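Local coordinates for variant surface glycoprotein MITat 1.13 (Trypanosoma brucei, PDB 6Z8H) that probably forms the surface coat of the parasite, as one of many antigenically distinct variants that help it evade the host immune response, at residues A65-A76 with W341-I349. Numbering follows the deposited sequence.
Sequences AYSKLVTAALAA and WKDIGSTRI
The indole of Trp341 points its benzo edge at helix 34-75. Ala65 O and Lys68 CB lie at that edge, near the ring plane, and Trp341 CH2 is 3.4 Å from Ala65 O. Ile344 CD1 sits over the centre of one indole face, 3.8 Å above it, and Tyr336 meets Trp341 edge-to-face. Leu69 crosses the indole at about a right angle; Leu69 CG lies 3.7 Å from Trp341 CH2. Leu69 CD2 meets Ile344 CD1 at 3.6 Å. Chi1 of -72° sets Ile344 CG1 beside the backbone N and CG2 anti to it, which brings Ile344 CG2 to 3.8 Å from Ala72 CB. The axes of helix segments 65-75 and 341-345 cross at 67°. After the second helix, Thr347 turns its methyl CG2 to Ala75 CB. Ile349 CG2 then packs on Ala75 CB at 3.7 Å and meets Thr71 CG2. Thr71 OG1 donates to Ser67 O, joining Thr71 N on that oxygen from the opposite face of its plane. Helix 368-383 covers Thr71 and Ala75 as well. The contact thus joins a long helix of the VSG N-terminal domain to a helix-strand turn through apolar packing, while the backbone of Gly345, Thr347 and Ile349 pairs instead with 360-363.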
ATOM      1  N   ALA A  65       9.882  24.305  -2.347  1.00 23.04           N
ATOM      2  CA  ALA A  65       9.588  25.728  -2.311  1.00 23.48           C
ATOM      3  C   ALA A  65      10.168  26.361  -1.062  1.00 23.97           C
ATOM      4  O   ALA A  65      10.714  27.470  -1.120  1.00 23.06           O
ATOM      5  CB  ALA A  65       8.081  25.956  -2.364  1.00 24.32           C
ATOM      6  N   TYR A  66      10.025  25.705   0.087  1.00 23.05           N
ATOM      7  CA  TYR A  66      10.527  26.286   1.326  1.00 22.46           C
ATOM      8  C   TYR A  66      12.035  26.393   1.290  1.00 22.23           C
ATOM      9  O   TYR A  66      12.598  27.385   1.744  1.00 22.27           O
ATOM     10  CB  TYR A  66      10.083  25.440   2.521  1.00 22.75           C
ATOM     11  CG  TYR A  66      10.510  26.009   3.839  1.00 23.65           C
ATOM     12  CD1 TYR A  66       9.966  27.180   4.324  1.00 25.73           C
ATOM     13  CD2 TYR A  66      11.487  25.391   4.583  1.00 24.81           C
ATOM     14  CE1 TYR A  66      10.381  27.720   5.527  1.00 26.31           C
ATOM     15  CE2 TYR A  66      11.893  25.894   5.797  1.00 26.05           C
ATOM     16  CZ  TYR A  66      11.350  27.078   6.258  1.00 26.47           C
ATOM     17  OH  TYR A  66      11.786  27.566   7.465  1.00 28.41           O
ATOM     18  N   SER A  67      12.713  25.369   0.792  1.00 22.28           N
ATOM     19  CA  SER A  67      14.160  25.469   0.677  1.00 23.34           C
ATOM     20  C   SER A  67      14.576  26.603  -0.241  1.00 25.54           C
ATOM     21  O   SER A  67      15.548  27.307   0.047  1.00 24.09           O
ATOM     22  CB  SER A  67      14.734  24.140   0.213  1.00 26.41           C
ATOM     23  OG  SER A  67      14.651  23.231   1.281  1.00 31.26           O
ATOM     24  N   LYS A  68      13.813  26.789  -1.320  1.00 24.34           N
ATOM     25  CA  LYS A  68      14.038  27.856  -2.329  1.00 26.98           C
ATOM     26  C   LYS A  68      13.890  29.222  -1.646  1.00 24.52           C
ATOM     27  O   LYS A  68      14.681  30.127  -1.971  1.00 23.62           O
ATOM     28  CB  LYS A  68      13.050  27.708  -3.491  1.00 27.15           C
ATOM     29  CG  LYS A  68      13.537  26.846  -4.648  1.00 28.81           C
ATOM     30  CD  LYS A  68      12.956  27.238  -5.989  1.00 31.49           C
ATOM     31  CE  LYS A  68      12.291  26.084  -6.707  1.00 36.24           C
ATOM     32  NZ  LYS A  68      11.651  26.519  -7.970  1.00 36.23           N
ATOM     33  N   LEU A  69      12.918  29.357  -0.735  1.00 22.34           N
ATOM     34  CA  LEU A  69      12.651  30.613  -0.029  1.00 21.89           C
ATOM     35  C   LEU A  69      13.775  30.917   0.955  1.00 22.25           C
ATOM     36  O   LEU A  69      14.236  32.054   1.048  1.00 23.69           O
ATOM     37  CB  LEU A  69      11.320  30.559   0.719  1.00 22.66           C
ATOM     38  CG  LEU A  69      10.034  30.633  -0.108  1.00 24.06           C
ATOM     39  CD1 LEU A  69       8.835  30.395   0.774  1.00 24.32           C
ATOM     40  CD2 LEU A  69       9.968  32.007  -0.750  1.00 25.05           C
ATOM     41  N   VAL A  70      14.205  29.922   1.739  1.00 21.99           N
ATOM     42  CA  VAL A  70      15.261  30.180   2.719  1.00 22.05           C
ATOM     43  C   VAL A  70      16.541  30.589   2.012  1.00 21.74           C
ATOM     44  O   VAL A  70      17.214  31.559   2.402  1.00 22.33           O
ATOM     45  CB  VAL A  70      15.469  28.960   3.632  1.00 23.06           C
ATOM     46  CG1 VAL A  70      16.681  29.159   4.521  1.00 24.06           C
ATOM     47  CG2 VAL A  70      14.236  28.700   4.452  1.00 24.36           C
ATOM     48  N   THR A  71      16.909  29.842   0.974  1.00 20.85           N
ATOM     49  CA  THR A  71      18.142  30.122   0.254  1.00 22.46           C
ATOM     50  C   THR A  71      18.097  31.500  -0.382  1.00 23.16           C
ATOM     51  O   THR A  71      19.036  32.287  -0.257  1.00 23.45           O
ATOM     52  CB  THR A  71      18.370  29.047  -0.807  1.00 22.77           C
ATOM     53  OG1 THR A  71      18.343  27.729  -0.214  1.00 23.34           O
ATOM     54  CG2 THR A  71      19.679  29.252  -1.532  1.00 23.92           C
ATOM     55  N   ALA A  72      16.996  31.829  -1.042  1.00 23.05           N
ATOM     56  CA  ALA A  72      16.871  33.143  -1.661  1.00 23.37           C
ATOM     57  C   ALA A  72      16.854  34.257  -0.621  1.00 23.55           C
ATOM     58  O   ALA A  72      17.413  35.330  -0.854  1.00 25.00           O
ATOM     59  CB  ALA A  72      15.593  33.166  -2.512  1.00 23.53           C
ATOM     60  N   ALA A  73      16.152  34.051   0.496  1.00 21.92           N
ATOM     61  CA  ALA A  73      16.105  35.065   1.529  1.00 23.46           C
ATOM     62  C   ALA A  73      17.492  35.384   2.036  1.00 24.49           C
ATOM     63  O   ALA A  73      17.764  36.531   2.376  1.00 25.33           O
ATOM     64  CB  ALA A  73      15.236  34.589   2.682  1.00 24.05           C
ATOM     65  N   LEU A  74      18.400  34.423   2.059  1.00 24.15           N
ATOM     66  CA  LEU A  74      19.755  34.694   2.543  1.00 25.45           C
ATOM     67  C   LEU A  74      20.592  35.390   1.485  1.00 26.65           C
ATOM     68  O   LEU A  74      21.374  36.294   1.809  1.00 29.05           O
ATOM     69  CB  LEU A  74      20.430  33.368   2.886  1.00 27.20           C
ATOM     70  CG  LEU A  74      21.353  33.323   4.081  1.00 32.42           C
ATOM     71  CD1 LEU A  74      20.454  33.364   5.333  1.00 34.31           C
ATOM     72  CD2 LEU A  74      22.208  32.082   4.037  1.00 32.53           C
ATOM     73  N   ALA A  75      20.418  34.998   0.225  1.00 26.13           N
ATOM     74  CA  ALA A  75      21.285  35.465  -0.849  1.00 27.55           C
ATOM     75  C   ALA A  75      20.843  36.764  -1.511  1.00 27.14           C
ATOM     76  O   ALA A  75      21.693  37.469  -2.051  1.00 28.84           O
ATOM     77  CB  ALA A  75      21.365  34.397  -1.938  1.00 27.57           C
ATOM     78  N   ALA A  76      19.546  37.064  -1.560  1.00 26.91           N
ATOM     79  CA  ALA A  76      19.061  38.182  -2.363  1.00 26.67           C
ATOM     80  C   ALA A  76      19.427  39.537  -1.760  1.00 26.92           C
ATOM     81  O   ALA A  76      19.757  39.661  -0.575  1.00 28.38           O
ATOM     82  CB  ALA A  76      17.545  38.094  -2.502  1.00 28.39           C
ATOM     83  N   TRP A 341       7.967  34.456  -7.834  1.00 28.56           N
ATOM     84  CA  TRP A 341       8.676  33.182  -7.830  1.00 28.74           C
ATOM     85  C   TRP A 341       9.705  33.093  -8.948  1.00 30.44           C
ATOM     86  O   TRP A 341      10.712  32.386  -8.806  1.00 29.76           O
ATOM     87  CB  TRP A 341       7.687  32.010  -7.864  1.00 28.15           C
ATOM     88  CG  TRP A 341       7.336  31.578  -6.476  1.00 27.67           C
ATOM     89  CD1 TRP A 341       6.212  31.890  -5.772  1.00 27.92           C
ATOM     90  CD2 TRP A 341       8.166  30.823  -5.591  1.00 26.85           C
ATOM     91  NE1 TRP A 341       6.288  31.357  -4.503  1.00 28.45           N
ATOM     92  CE2 TRP A 341       7.471  30.679  -4.375  1.00 26.93           C
ATOM     93  CE3 TRP A 341       9.419  30.236  -5.719  1.00 27.73           C
ATOM     94  CZ2 TRP A 341       8.004  29.980  -3.285  1.00 26.35           C
ATOM     95  CZ3 TRP A 341       9.940  29.543  -4.642  1.00 27.38           C
ATOM     96  CH2 TRP A 341       9.224  29.400  -3.451  1.00 27.73           C
ATOM     97  N   LYS A 342       9.486  33.807 -10.031  1.00 31.99           N
ATOM     98  CA  LYS A 342      10.492  33.882 -11.091  1.00 33.48           C
ATOM     99  C   LYS A 342      11.710  34.613 -10.508  1.00 31.97           C
ATOM    100  O   LYS A 342      12.786  34.146 -10.738  1.00 31.69           O
ATOM    101  CB  LYS A 342       9.904  34.526 -12.348  1.00 35.99           C
ATOM    102  CG  LYS A 342       9.119  33.561 -13.217  1.00 38.03           C
ATOM    103  CD  LYS A 342       9.948  32.362 -13.641  1.00 39.24           C
ATOM    104  CE  LYS A 342       9.334  31.533 -14.745  1.00 41.50           C
ATOM    105  NZ  LYS A 342       9.950  30.187 -14.846  1.00 42.78           N
ATOM    106  N   ASP A 343      11.528  35.737  -9.812  1.00 31.46           N
ATOM    107  CA  ASP A 343      12.652  36.466  -9.244  1.00 30.46           C
ATOM    108  C   ASP A 343      13.360  35.634  -8.175  1.00 29.16           C
ATOM    109  O   ASP A 343      14.589  35.690  -8.043  1.00 28.75           O
ATOM    110  CB  ASP A 343      12.161  37.793  -8.670  1.00 32.32           C
ATOM    111  CG  ASP A 343      11.709  38.761  -9.742  1.00 34.15           C
ATOM    112  OD1 ASP A 343      11.964  38.493 -10.939  1.00 34.41           O
ATOM    113  OD2 ASP A 343      11.086  39.782  -9.390  1.00 35.31           O
ATOM    114  N   ILE A 344      12.596  34.876  -7.380  1.00 27.82           N
ATOM    115  CA  ILE A 344      13.208  33.995  -6.385  1.00 28.09           C
ATOM    116  C   ILE A 344      14.143  33.001  -7.063  1.00 28.11           C
ATOM    117  O   ILE A 344      15.286  32.802  -6.637  1.00 28.63           O
ATOM    118  CB  ILE A 344      12.125  33.277  -5.556  1.00 28.94           C
ATOM    119  CG1 ILE A 344      11.440  34.257  -4.604  1.00 29.99           C
ATOM    120  CG2 ILE A 344      12.719  32.111  -4.766  1.00 29.84           C
ATOM    121  CD1 ILE A 344      10.188  33.691  -3.952  1.00 30.60           C
ATOM    122  N   GLY A 345      13.672  32.378  -8.141  1.00 29.35           N
ATOM    123  CA  GLY A 345      14.462  31.393  -8.855  1.00 30.04           C
ATOM    124  C   GLY A 345      15.676  31.946  -9.572  1.00 30.23           C
ATOM    125  O   GLY A 345      16.621  31.196  -9.832  1.00 31.41           O
ATOM    126  N   SER A 346      15.672  33.228  -9.904  1.00 30.97           N
ATOM    127  CA  SER A 346      16.794  33.870 -10.579  1.00 31.52           C
ATOM    128  C   SER A 346      17.831  34.408  -9.599  1.00 30.48           C
ATOM    129  O   SER A 346      18.845  34.974 -10.019  1.00 30.52           O
ATOM    130  CB  SER A 346      16.291  35.025 -11.449  1.00 33.82           C
ATOM    131  OG  SER A 346      15.846  36.098 -10.647  1.00 36.07           O
ATOM    132  N   THR A 347      17.587  34.286  -8.302  1.00 28.87           N
ATOM    133  CA  THR A 347      18.556  34.745  -7.319  1.00 28.62           C
ATOM    134  C   THR A 347      19.872  33.987  -7.487  1.00 28.84           C
ATOM    135  O   THR A 347      19.889  32.758  -7.532  1.00 28.06           O
ATOM    136  CB  THR A 347      18.004  34.512  -5.916  1.00 29.47           C
ATOM    137  OG1 THR A 347      16.758  35.196  -5.760  1.00 32.77           O
ATOM    138  CG2 THR A 347      18.964  35.042  -4.875  1.00 28.80           C
ATOM    139  N   ARG A 348      20.974  34.725  -7.593  1.00 30.30           N
ATOM    140  CA  ARG A 348      22.292  34.128  -7.767  1.00 30.99           C
ATOM    141  C   ARG A 348      22.861  33.719  -6.413  1.00 29.93           C
ATOM    142  O   ARG A 348      22.713  34.433  -5.414  1.00 29.71           O
ATOM    143  CB  ARG A 348      23.225  35.107  -8.488  1.00 33.60           C
ATOM    144  CG  ARG A 348      22.727  35.491  -9.878  1.00 36.67           C
ATOM    145  CD  ARG A 348      23.774  36.258 -10.681  1.00 39.83           C
ATOM    146  NE  ARG A 348      24.914  35.410 -11.029  1.00 42.55           N
ATOM    147  CZ  ARG A 348      24.933  34.549 -12.046  1.00 44.39           C
ATOM    148  NH1 ARG A 348      23.876  34.415 -12.842  1.00 45.56           N
ATOM    149  NH2 ARG A 348      26.013  33.814 -12.273  1.00 44.59           N
ATOM    150  N   ILE A 349      23.475  32.542  -6.384  1.00 27.69           N
ATOM    151  CA  ILE A 349      23.979  31.918  -5.160  1.00 27.53           C
ATOM    152  C   ILE A 349      25.330  31.296  -5.458  1.00 26.42           C
ATOM    153  O   ILE A 349      25.668  31.047  -6.622  1.00 27.97           O
ATOM    154  CB  ILE A 349      23.024  30.838  -4.623  1.00 26.59           C
ATOM    155  CG1 ILE A 349      22.745  29.774  -5.688  1.00 26.25           C
ATOM    156  CG2 ILE A 349      21.710  31.482  -4.161  1.00 27.54           C
ATOM    157  CD1 ILE A 349      22.009  28.548  -5.154  1.00 25.93           C
TER